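PDB 1X46: hemoglobin component VII from Tokunagayusurika akamusi, which binds heme and is probably an oxygen carrier, in keeping with a role in oxygen storage and transport in the midge larva. Local coordinates for residues A[11-21]-A[124-135]; A[89-100]-A[142-150]. All coordinates share one frame; numbering follows the deposited sequence.

Contact 1 of 2, residues A[11-21]-A[124-135]; sequences DIALVKSSWAQ and ASGYNAGTKKAW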
loop_
_atom_site.group_PDB
_atom_site.type_symbol
_atom_site.label_atom_id
_atom_site.label_comp_id
_atom_site.label_asym_id
_atom_site.label_seq_id
_atom_site.Cartn_x
_atom_site.Cartn_y
_atom_site.Cartn_z
ATOM N N ASP A 11 -15.929 6.151 5.100
ATOM C CA ASP A 11 -14.599 6.189 4.485
ATOM C C ASP A 11 -13.912 4.830 4.527
ATOM O O ASP A 11 -13.282 4.425 3.549
ATOM C CB ASP A 11 -13.747 7.230 5.161
ATOM C CG ASP A 11 -14.094 8.620 4.728
ATOM O OD1 ASP A 11 -14.891 8.761 3.777
ATOM O OD2 ASP A 11 -13.596 9.630 5.282
ATOM N N ILE A 12 -14.055 4.103 5.636
ATOM C CA ILE A 12 -13.579 2.719 5.687
ATOM C C ILE A 12 -14.247 1.879 4.596
ATOM O O ILE A 12 -13.587 1.114 3.880
ATOM C CB ILE A 12 -13.818 2.110 7.105
ATOM C CG1 ILE A 12 -12.952 2.849 8.136
ATOM C CG2 ILE A 12 -13.557 0.588 7.103
ATOM C CD1 ILE A 12 -13.283 2.532 9.599
ATOM N N ALA A 13 -15.558 2.041 4.423
ATOM C CA ALA A 13 -16.235 1.294 3.375
ATOM C C ALA A 13 -15.730 1.662 1.989
ATOM O O ALA A 13 -15.614 0.793 1.115
ATOM C CB ALA A 13 -17.778 1.468 3.473
ATOM N N LEU A 14 -15.397 2.938 1.796
ATOM C CA LEU A 14 -14.929 3.391 0.472
ATOM C C LEU A 14 -13.579 2.767 0.139
ATOM O O LEU A 14 -13.351 2.349 -1.007
ATOM C CB LEU A 14 -14.804 4.905 0.405
ATOM C CG LEU A 14 -16.094 5.732 0.334
ATOM C CD1 LEU A 14 -15.753 7.222 0.418
ATOM C CD2 LEU A 14 -16.877 5.430 -0.920
ATOM N N VAL A 15 -12.702 2.708 1.148
ATOM C CA VAL A 15 -11.433 1.998 0.993
ATOM C C VAL A 15 -11.652 0.505 0.742
ATOM O O VAL A 15 -11.104 -0.033 -0.196
ATOM C CB VAL A 15 -10.527 2.221 2.214
ATOM C CG1 VAL A 15 -9.304 1.302 2.184
ATOM C CG2 VAL A 15 -10.126 3.719 2.332
ATOM N N LYS A 16 -12.454 -0.172 1.572
ATOM C CA LYS A 16 -12.657 -1.610 1.347
ATOM C C LYS A 16 -13.250 -1.910 -0.045
ATOM O O LYS A 16 -12.785 -2.831 -0.734
ATOM C CB LYS A 16 -13.566 -2.217 2.421
ATOM C CG LYS A 16 -12.969 -2.281 3.798
ATOM C CD LYS A 16 -13.934 -2.882 4.826
ATOM C CE LYS A 16 -13.216 -2.983 6.176
ATOM N NZ LYS A 16 -14.111 -3.447 7.282
ATOM N N SER A 17 -14.235 -1.117 -0.470
ATOM C CA SER A 17 -14.893 -1.398 -1.746
ATOM C C SER A 17 -14.037 -1.071 -2.962
ATOM O O SER A 17 -14.029 -1.828 -3.928
ATOM C CB SER A 17 -16.270 -0.741 -1.852
ATOM O OG SER A 17 -16.206 0.646 -1.629
ATOM N N SER A 18 -13.292 0.040 -2.908
ATOM C CA SER A 18 -12.417 0.377 -4.009
ATOM C C SER A 18 -11.199 -0.563 -4.066
ATOM O O SER A 18 -10.745 -0.950 -5.140
ATOM C CB SER A 18 -12.018 1.874 -3.961
ATOM O OG SER A 18 -11.317 2.203 -2.779
ATOM N N TRP A 19 -10.712 -0.970 -2.892
ATOM C CA TRP A 19 -9.679 -1.993 -2.828
ATOM C C TRP A 19 -10.110 -3.300 -3.485
ATOM O O TRP A 19 -9.336 -3.937 -4.200
ATOM C CB TRP A 19 -9.248 -2.215 -1.376
ATOM C CG TRP A 19 -8.222 -3.306 -1.244
ATOM C CD1 TRP A 19 -8.372 -4.497 -0.566
ATOM C CD2 TRP A 19 -6.886 -3.305 -1.771
ATOM N NE1 TRP A 19 -7.206 -5.224 -0.652
ATOM C CE2 TRP A 19 -6.280 -4.518 -1.380
ATOM C CE3 TRP A 19 -6.135 -2.394 -2.526
ATOM C CZ2 TRP A 19 -4.956 -4.856 -1.752
ATOM C CZ3 TRP A 19 -4.821 -2.725 -2.882
ATOM C CH2 TRP A 19 -4.254 -3.950 -2.503
ATOM N N ALA A 20 -11.344 -3.702 -3.188
ATOM C CA ALA A 20 -11.873 -4.936 -3.762
ATOM C C ALA A 20 -11.879 -4.919 -5.301
ATOM O O ALA A 20 -11.853 -5.980 -5.942
ATOM C CB ALA A 20 -13.284 -5.209 -3.212
ATOM N N GLN A 21 -11.888 -3.715 -5.882
ATOM C CA GLN A 21 -11.877 -3.563 -7.338
ATOM C C GLN A 21 -10.481 -3.783 -7.945
ATOM O O GLN A 21 -10.364 -4.016 -9.151
ATOM C CB GLN A 21 -12.382 -2.167 -7.725
ATOM C CG GLN A 21 -13.860 -1.926 -7.476
ATOM C CD GLN A 21 -14.380 -0.738 -8.269
ATOM O OE1 GLN A 21 -14.362 -0.762 -9.513
ATOM N NE2 GLN A 21 -14.824 0.300 -7.566
ATOM N N ALA A 124 -10.591 1.839 -10.409
ATOM C CA ALA A 124 -11.745 1.701 -9.525
ATOM C C ALA A 124 -12.911 2.502 -10.069
ATOM O O ALA A 124 -12.904 3.740 -10.062
ATOM C CB ALA A 124 -11.397 2.131 -8.089
ATOM N N SER A 125 -13.937 1.802 -10.540
ATOM C CA SER A 125 -15.099 2.502 -11.074
ATOM C C SER A 125 -15.684 3.472 -10.054
ATOM O O SER A 125 -15.803 3.166 -8.863
ATOM C CB SER A 125 -16.152 1.500 -11.567
ATOM O OG SER A 125 -16.747 0.821 -10.476
ATOM N N GLY A 126 -16.011 4.669 -10.530
ATOM C CA GLY A 126 -16.628 5.687 -9.701
ATOM C C GLY A 126 -15.700 6.453 -8.777
ATOM O O GLY A 126 -16.157 7.200 -7.928
ATOM N N TYR A 127 -14.394 6.254 -8.928
ATOM C CA TYR A 127 -13.408 6.948 -8.109
ATOM C C TYR A 127 -13.631 8.457 -8.211
ATOM O O TYR A 127 -13.752 8.982 -9.329
ATOM C CB TYR A 127 -12.008 6.608 -8.615
ATOM C CG TYR A 127 -10.881 7.184 -7.774
ATOM C CD1 TYR A 127 -10.245 6.409 -6.808
ATOM C CD2 TYR A 127 -10.469 8.502 -7.940
ATOM C CE1 TYR A 127 -9.217 6.914 -6.033
ATOM C CE2 TYR A 127 -9.417 9.019 -7.171
ATOM C CZ TYR A 127 -8.816 8.215 -6.213
ATOM O OH TYR A 127 -7.772 8.699 -5.455
ATOM N N ASN A 128 -13.628 9.140 -7.065
ATOM C CA ASN A 128 -13.810 10.581 -7.026
ATOM C C ASN A 128 -13.088 11.200 -5.841
ATOM O O ASN A 128 -12.319 10.525 -5.133
ATOM C CB ASN A 128 -15.312 10.913 -7.013
ATOM C CG ASN A 128 -16.053 10.296 -5.829
ATOM O OD1 ASN A 128 -15.500 10.143 -4.763
ATOM N ND2 ASN A 128 -17.331 9.943 -6.032
ATOM N N ALA A 129 -13.326 12.476 -5.578
ATOM C CA ALA A 129 -12.648 13.143 -4.488
ATOM C C ALA A 129 -12.918 12.512 -3.121
ATOM O O ALA A 129 -12.061 12.553 -2.254
ATOM C CB ALA A 129 -13.062 14.606 -4.444
ATOM N N GLY A 130 -14.098 11.919 -2.955
ATOM C CA GLY A 130 -14.422 11.249 -1.712
ATOM C C GLY A 130 -13.574 9.995 -1.535
ATOM O O GLY A 130 -13.133 9.692 -0.426
ATOM N N THR A 131 -13.383 9.255 -2.626
ATOM C CA THR A 131 -12.534 8.053 -2.606
ATOM C C THR A 131 -11.134 8.475 -2.210
ATOM O O THR A 131 -10.490 7.852 -1.350
ATOM C CB THR A 131 -12.470 7.359 -3.972
ATOM O OG1 THR A 131 -13.740 7.418 -4.635
ATOM C CG2 THR A 131 -12.124 5.867 -3.805
ATOM N N LYS A 132 -10.647 9.551 -2.837
ATOM C CA LYS A 132 -9.299 10.020 -2.539
ATOM C C LYS A 132 -9.146 10.448 -1.085
ATOM O O LYS A 132 -8.156 10.108 -0.433
ATOM C CB LYS A 132 -8.951 11.184 -3.483
ATOM C CG LYS A 132 -7.513 11.638 -3.320
ATOM C CD LYS A 132 -7.272 13.021 -3.886
ATOM C CE LYS A 132 -5.999 13.669 -3.277
ATOM N NZ LYS A 132 -4.961 12.694 -2.728
ATOM N N LYS A 133 -10.147 11.183 -0.578
ATOM C CA LYS A 133 -10.161 11.622 0.813
ATOM C C LYS A 133 -10.142 10.442 1.775
ATOM O O LYS A 133 -9.403 10.471 2.755
ATOM C CB LYS A 133 -11.383 12.498 1.075
ATOM C CG LYS A 133 -11.333 13.218 2.400
ATOM C CD LYS A 133 -12.446 14.239 2.417
ATOM C CE LYS A 133 -13.682 13.618 3.014
ATOM N NZ LYS A 133 -13.501 13.513 4.499
ATOM N N ALA A 134 -10.918 9.395 1.464
ATOM C CA ALA A 134 -10.965 8.209 2.324
ATOM C C ALA A 134 -9.598 7.513 2.393
ATOM O O ALA A 134 -9.107 7.201 3.495
ATOM C CB ALA A 134 -12.023 7.249 1.859
ATOM N N TRP A 135 -8.978 7.271 1.227
ATOM C CA TRP A 135 -7.636 6.689 1.232
ATOM C C TRP A 135 -6.575 7.570 1.906
ATOM O O TRP A 135 -5.673 7.052 2.566
ATOM C CB TRP A 135 -7.192 6.341 -0.183
ATOM C CG TRP A 135 -7.807 5.112 -0.716
ATOM C CD1 TRP A 135 -8.940 5.010 -1.464
ATOM C CD2 TRP A 135 -7.292 3.778 -0.583
ATOM N NE1 TRP A 135 -9.180 3.694 -1.796
ATOM C CE2 TRP A 135 -8.183 2.912 -1.274
ATOM C CE3 TRP A 135 -6.161 3.225 0.027
ATOM C CZ2 TRP A 135 -7.983 1.518 -1.353
ATOM C CZ3 TRP A 135 -5.961 1.832 -0.046
ATOM C CH2 TRP A 135 -6.866 0.994 -0.731
HETATM O O HOH W 1 -14.626 10.614 1.712
HETATM O O HOH W 2 -15.532 11.985 5.337
#
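One carboxamide takes hold of a single serine at three of its atoms: Gln21 meets the backbone N, the hydroxyl and the carbonyl of Ser125. Its OE1 accepts from Ser125 N at 2.8 Å and from Ser125 OG at 3.0 Å, and these donors approach from opposite faces of the amide carbonyl plane, so one oxygen is held from both sides. The other end of the amide gives a longer but nearly straight bond, Gln21 NE2 to Ser125 O at 3.3 Å (171°), lying in that carbonyl's plane on a lone pair, so the amide is unlikely to turn. Deeper between the helices, Trp135 donates NE1 to Ser18 OG at 2.8 Å, the serine sitting at the ring edge close to its plane. That same hydroxyl donates in turn to Leu14 O, so the buried indole N-H is tied through Ser18 to a backbone carbonyl. Val15 CG1, anti to the backbone N (chi1 170°), comes down over the six-membered ring of Trp135 in a CH-pi contact, 3.8 Å from its centroid, while its other methyl, CG2, packs on Ala134. Trp19 crosses Trp135 at about a right angle, and its indole N-H bonds to Asn73 on helix 59-78. At the outer end Ala134 CB fits against Asp11 CB at 3.7 Å. There Asp11 and Lys133 form only a long salt bridge, supplemented by a water that donates to Asp11 OD2 and accepts from Lys133 NZ. Asn128 N-caps helix 129-135, forming a capping box with Thr131. Helix 129-135 crosses helix 11-20 at -102°, axes 8.5 Å apart: the packing of the last helix and the turn before it on the first helix, characteristic of the globin fold.

Contact 2 of 2, residues A[89-100]-A[142-150]; sequences KNVLKQQGINHK and MYSVVFPEL. With HEM (protoporphyrin IX containing Fe), chain B.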
loop_
_atom_site.group_PDB
_atom_site.type_symbol
_atom_site.label_atom_id
_atom_site.label_comp_id
_atom_site.label_asym_id
_atom_site.label_seq_id
_atom_site.Cartn_x
_atom_site.Cartn_y
_atom_site.Cartn_z
ATOM N N LYS A 89 -2.696 -2.392 14.274
ATOM C CA LYS A 89 -1.490 -1.633 14.556
ATOM C C LYS A 89 -0.230 -2.485 14.613
ATOM O O LYS A 89 0.867 -2.032 14.260
ATOM C CB LYS A 89 -1.677 -0.790 15.805
ATOM C CG LYS A 89 -2.632 0.336 15.533
ATOM C CD LYS A 89 -2.536 1.350 16.612
ATOM C CE LYS A 89 -3.328 2.573 16.311
ATOM N NZ LYS A 89 -3.523 3.378 17.570
ATOM N N ASN A 90 -0.376 -3.730 15.063
ATOM C CA ASN A 90 0.767 -4.615 15.106
ATOM C C ASN A 90 1.222 -5.028 13.699
ATOM O O ASN A 90 2.427 -5.130 13.443
ATOM C CB ASN A 90 0.490 -5.826 16.002
ATOM C CG ASN A 90 0.313 -5.427 17.472
ATOM O OD1 ASN A 90 0.599 -4.288 17.859
ATOM N ND2 ASN A 90 -0.185 -6.349 18.284
ATOM N N VAL A 91 0.265 -5.232 12.799
ATOM C CA VAL A 91 0.622 -5.456 11.389
ATOM C C VAL A 91 1.408 -4.256 10.834
ATOM O O VAL A 91 2.476 -4.406 10.215
ATOM C CB VAL A 91 -0.605 -5.735 10.536
ATOM C CG1 VAL A 91 -0.262 -5.604 9.065
ATOM C CG2 VAL A 91 -1.112 -7.131 10.815
ATOM N N LEU A 92 0.896 -3.055 11.085
ATOM C CA LEU A 92 1.540 -1.848 10.568
ATOM C C LEU A 92 2.918 -1.644 11.170
ATOM O O LEU A 92 3.879 -1.331 10.445
ATOM C CB LEU A 92 0.673 -0.608 10.817
ATOM C CG LEU A 92 -0.712 -0.624 10.160
ATOM C CD1 LEU A 92 -1.577 0.557 10.646
ATOM C CD2 LEU A 92 -0.678 -0.748 8.621
ATOM N N LYS A 93 3.041 -1.824 12.491
ATOM C CA LYS A 93 4.324 -1.611 13.157
ATOM C C LYS A 93 5.379 -2.582 12.644
ATOM O O LYS A 93 6.555 -2.196 12.421
ATOM C CB LYS A 93 4.185 -1.761 14.668
ATOM C CG LYS A 93 3.748 -0.507 15.314
ATOM C CD LYS A 93 3.532 -0.720 16.802
ATOM C CE LYS A 93 2.543 0.304 17.325
ATOM N NZ LYS A 93 2.280 0.073 18.777
ATOM N N GLN A 94 4.984 -3.844 12.483
ATOM C CA GLN A 94 5.927 -4.821 11.972
ATOM C C GLN A 94 6.428 -4.481 10.565
ATOM O O GLN A 94 7.595 -4.673 10.258
ATOM C CB GLN A 94 5.320 -6.215 11.980
ATOM C CG GLN A 94 6.356 -7.317 11.739
ATOM C CD GLN A 94 7.401 -7.419 12.830
ATOM O OE1 GLN A 94 7.069 -7.571 14.006
ATOM N NE2 GLN A 94 8.671 -7.281 12.453
ATOM N N GLN A 95 5.549 -3.953 9.729
ATOM C CA GLN A 95 5.974 -3.528 8.385
ATOM C C GLN A 95 6.942 -2.360 8.460
ATOM O O GLN A 95 7.908 -2.311 7.712
ATOM C CB GLN A 95 4.780 -3.191 7.479
ATOM C CG GLN A 95 3.897 -4.411 7.132
ATOM C CD GLN A 95 4.691 -5.499 6.447
ATOM O OE1 GLN A 95 5.454 -5.218 5.520
ATOM N NE2 GLN A 95 4.568 -6.732 6.928
ATOM N N GLY A 96 6.728 -1.450 9.405
ATOM C CA GLY A 96 7.662 -0.353 9.606
ATOM C C GLY A 96 9.023 -0.872 10.076
ATOM O O GLY A 96 10.050 -0.454 9.561
ATOM N N ILE A 97 9.021 -1.770 11.072
ATOM C CA ILE A 97 10.266 -2.372 11.567
ATOM C C ILE A 97 11.007 -3.076 10.428
ATOM O O ILE A 97 12.225 -2.897 10.239
ATOM C CB ILE A 97 9.949 -3.368 12.713
ATOM C CG1 ILE A 97 9.513 -2.612 13.973
ATOM C CG2 ILE A 97 11.175 -4.235 13.047
ATOM C CD1 ILE A 97 8.649 -3.442 14.908
ATOM N N ASN A 98 10.267 -3.859 9.644
ATOM C CA ASN A 98 10.904 -4.633 8.582
ATOM C C ASN A 98 11.504 -3.720 7.514
ATOM O O ASN A 98 12.589 -3.981 6.991
ATOM C CB ASN A 98 9.920 -5.596 7.920
ATOM C CG ASN A 98 9.408 -6.674 8.864
ATOM O OD1 ASN A 98 9.925 -6.857 9.977
ATOM N ND2 ASN A 98 8.379 -7.378 8.429
ATOM N N HIS A 99 10.795 -2.647 7.178
ATOM C CA HIS A 99 11.265 -1.764 6.129
ATOM C C HIS A 99 12.375 -0.823 6.585
ATOM O O HIS A 99 13.152 -0.354 5.764
ATOM C CB HIS A 99 10.093 -1.019 5.474
ATOM C CG HIS A 99 9.302 -1.893 4.551
ATOM N ND1 HIS A 99 8.243 -2.674 4.981
ATOM C CD2 HIS A 99 9.451 -2.152 3.233
ATOM C CE1 HIS A 99 7.768 -3.359 3.955
ATOM N NE2 HIS A 99 8.475 -3.058 2.881
ATOM N N LYS A 100 12.444 -0.574 7.895
ATOM C CA LYS A 100 13.568 0.226 8.427
ATOM C C LYS A 100 14.880 -0.445 8.048
ATOM O O LYS A 100 15.835 0.234 7.653
ATOM C CB LYS A 100 13.499 0.350 9.945
ATOM C CG LYS A 100 14.589 1.309 10.498
ATOM C CD LYS A 100 14.544 1.331 12.018
ATOM C CE LYS A 100 15.782 2.008 12.630
ATOM N NZ LYS A 100 15.827 1.743 14.114
ATOM N N MET A 142 -2.013 4.901 8.807
ATOM C CA MET A 142 -0.891 3.977 8.610
ATOM C C MET A 142 0.446 4.661 8.955
ATOM O O MET A 142 1.284 4.112 9.698
ATOM C CB MET A 142 -0.861 3.469 7.154
ATOM C CG MET A 142 0.415 2.738 6.779
ATOM S SD MET A 142 0.453 2.516 4.937
ATOM C CE MET A 142 2.211 2.329 4.664
ATOM N N TYR A 143 0.669 5.848 8.392
ATOM C CA TYR A 143 1.906 6.589 8.608
ATOM C C TYR A 143 2.148 6.960 10.070
ATOM O O TYR A 143 3.279 6.995 10.521
ATOM C CB TYR A 143 1.928 7.882 7.762
ATOM C CG TYR A 143 1.868 7.645 6.263
ATOM C CD1 TYR A 143 2.216 6.416 5.694
ATOM C CD2 TYR A 143 1.430 8.667 5.411
ATOM C CE1 TYR A 143 2.152 6.234 4.336
ATOM C CE2 TYR A 143 1.372 8.485 4.042
ATOM C CZ TYR A 143 1.725 7.259 3.521
ATOM O OH TYR A 143 1.673 7.023 2.149
ATOM N N SER A 144 1.069 7.221 10.801
ATOM C CA SER A 144 1.215 7.609 12.193
ATOM C C SER A 144 1.909 6.506 13.011
ATOM O O SER A 144 2.592 6.800 13.987
ATOM C CB SER A 144 -0.147 7.982 12.786
ATOM O OG SER A 144 -0.932 6.837 13.034
ATOM N N VAL A 145 1.742 5.264 12.575
ATOM C CA VAL A 145 2.323 4.114 13.248
ATOM C C VAL A 145 3.592 3.638 12.553
ATOM O O VAL A 145 4.533 3.208 13.206
ATOM C CB VAL A 145 1.278 2.973 13.342
ATOM C CG1 VAL A 145 1.910 1.677 13.796
ATOM C CG2 VAL A 145 0.149 3.386 14.275
ATOM N N VAL A 146 3.610 3.723 11.220
ATOM C CA VAL A 146 4.765 3.242 10.453
ATOM C C VAL A 146 5.955 4.211 10.482
ATOM O O VAL A 146 7.082 3.781 10.681
ATOM C CB VAL A 146 4.362 2.895 8.995
ATOM C CG1 VAL A 146 5.576 2.679 8.059
ATOM C CG2 VAL A 146 3.465 1.689 8.979
ATOM N N PHE A 147 5.722 5.503 10.290
ATOM C CA PHE A 147 6.821 6.482 10.225
ATOM C C PHE A 147 7.750 6.480 11.451
ATOM O O PHE A 147 8.961 6.510 11.261
ATOM C CB PHE A 147 6.351 7.913 9.893
ATOM C CG PHE A 147 5.914 8.119 8.445
ATOM C CD1 PHE A 147 5.829 7.062 7.525
ATOM C CD2 PHE A 147 5.546 9.396 8.030
ATOM C CE1 PHE A 147 5.400 7.307 6.204
ATOM C CE2 PHE A 147 5.105 9.642 6.722
ATOM C CZ PHE A 147 5.039 8.589 5.816
ATOM N N PRO A 148 7.219 6.403 12.672
ATOM C CA PRO A 148 8.093 6.319 13.866
ATOM C C PRO A 148 8.978 5.084 13.905
ATOM O O PRO A 148 9.973 5.095 14.659
ATOM C CB PRO A 148 7.091 6.273 15.026
ATOM C CG PRO A 148 5.839 6.920 14.487
ATOM C CD PRO A 148 5.794 6.425 13.054
ATOM N N GLU A 149 8.683 4.058 13.097
ATOM C CA GLU A 149 9.514 2.862 13.056
ATOM C C GLU A 149 10.591 2.946 11.994
ATOM O O GLU A 149 11.443 2.068 11.923
ATOM C CB GLU A 149 8.673 1.606 12.770
ATOM C CG GLU A 149 7.526 1.326 13.720
ATOM C CD GLU A 149 7.981 1.050 15.144
ATOM O OE1 GLU A 149 9.161 0.676 15.380
ATOM O OE2 GLU A 149 7.133 1.217 16.046
ATOM N N LEU A 150 10.570 3.982 11.157
ATOM C CA LEU A 150 11.529 4.053 10.059
ATOM C C LEU A 150 12.800 4.794 10.441
ATOM O O LEU A 150 13.803 4.598 9.767
ATOM C CB LEU A 150 10.907 4.707 8.817
ATOM C CG LEU A 150 9.651 4.059 8.223
ATOM C CD1 LEU A 150 9.126 4.932 7.086
ATOM C CD2 LEU A 150 9.941 2.628 7.757
ATOM O OXT LEU A 150 12.834 5.588 11.385
HETATM C CHA HEM B . 9.813 -6.597 1.211
HETATM C CHB HEM B . 5.240 -5.314 2.190
HETATM C CHC HEM B . 6.207 -0.813 0.688
HETATM C CHD HEM B . 10.763 -2.069 -0.312
HETATM C C1A HEM B . 8.487 -6.646 1.538
HETATM C C2A HEM B . 7.782 -7.842 1.945
HETATM C C3A HEM B . 6.532 -7.470 2.204
HETATM C C4A HEM B . 6.398 -6.050 2.036
HETATM C CMA HEM B . 5.394 -8.403 2.677
HETATM C CAA HEM B . 8.372 -9.288 1.944
HETATM C CBA HEM B . 9.294 -9.648 3.127
HETATM C CGA HEM B . 8.512 -9.658 4.419
HETATM O O1A HEM B . 8.871 -8.906 5.346
HETATM O O2A HEM B . 7.514 -10.424 4.531
HETATM C C1B HEM B . 5.076 -4.005 1.826
HETATM C C2B HEM B . 3.862 -3.227 1.894
HETATM C C3B HEM B . 4.134 -1.971 1.473
HETATM C C4B HEM B . 5.549 -1.938 1.154
HETATM C CMB HEM B . 2.497 -3.806 2.356
HETATM C CAB HEM B . 3.242 -0.718 1.316
HETATM C CBB HEM B . 1.976 -0.634 1.724
HETATM C C1C HEM B . 7.508 -0.741 0.279
HETATM C C2C HEM B . 8.206 0.428 -0.249
HETATM C C3C HEM B . 9.451 0.070 -0.556
HETATM C C4C HEM B . 9.615 -1.323 -0.192
HETATM C CMC HEM B . 7.573 1.832 -0.412
HETATM C CAC HEM B . 10.572 0.967 -1.144
HETATM C C1D HEM B . 10.921 -3.375 0.058
HETATM C C2D HEM B . 12.156 -4.103 -0.076
HETATM C C3D HEM B . 11.863 -5.492 0.402
HETATM C C4D HEM B . 10.459 -5.481 0.738
HETATM C CMD HEM B . 13.495 -3.546 -0.600
HETATM C CAD HEM B . 12.870 -6.669 0.458
HETATM C CBD HEM B . 12.991 -7.342 -0.906
HETATM C CGD HEM B . 14.070 -8.407 -0.872
HETATM O O1D HEM B . 14.416 -8.900 0.226
HETATM O O2D HEM B . 14.604 -8.745 -1.955
HETATM N NA HEM B . 7.624 -5.577 1.616
HETATM N NB HEM B . 6.097 -3.183 1.340
HETATM N NC HEM B . 8.402 -1.796 0.316
HETATM N ND HEM B . 9.921 -4.211 0.572
HETATM FE FE HEM B . 8.012 -3.690 0.968
HETATM O O HOH W 3 7.508 -4.099 -1.009
#
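Glu149 lies over the backbone of Gly96, in the short 3-10 turn that follows the last helix of the globin fold, where the chain end meets the proximal, heme-binding helix. Followed outward, its CB rests on Gly96 C at 3.7 Å. CG, set anti to the carbonyl carbon (chi1 -56°), comes next to Lys93 O, and a bend at chi2 (-64°) then turns the carboxylate alongside Ile97: CD nears Ile97 CG1, OE1 touches that same carbon at 3.6 Å, and OE2 reaches Lys93 CG. The ammonium group of Lys93 is nearby without forming a salt bridge, although its charge would probably still favour the carboxylate electrostatically. An alanine here would keep the CB on Gly96 but is likely to open a gap beside Ile97 CG1 and to leave Lys93 without the nearby opposite charge. Because Gly96 has no side chain, its CA comes within 4.7 Å of Val146 CA; a CB on it would collide with that of Glu149. The axes of helices 89-100 and 142-146 approach to 8.7 Å and cross at -55°. Further toward the N-terminal end of helix 89-100, Val145 CG1 presses against Lys93 CG at 3.2 Å, tighter than usual van der Waals contact, while Leu92 spreads its carbons over Met142, Val145 and Val146. At the other end, Leu150 turns CD2 toward Gly96 O, and the aliphatic part of Lys100 runs past Glu149 O. Phe109 of helix 106-123 touches both Met142 and Leu150 and meets the His99 ring edge-to-face. The His99 ring is further fixed by ND1, which donates to Gln95 O at 2.8 Å within the imidazole plane, while NE2 binds the heme iron at 2.1 Å, opposite a water that is the iron's other axial ligand.

From the N terminus, helix 9-20 enters first, and contact 1 closes the longer loop by bringing it against residues 124-135, with 102 residues lying between the two segments. That loop already contains residues 89-100, the first segment of contact 2. Their partner, 142-150, comes only after contact 1 has closed, so the two loops cross rather than nest. Helix 129-146 is common to both: its N-terminal part meets the first long helix, whereas its C-terminal part and the chain end meet the proximal helix. Although the centres lie about 23 Å apart and the contacts do not touch, helix 129-146 runs between them and connects the N-terminal helix to the heme side of the globin fold.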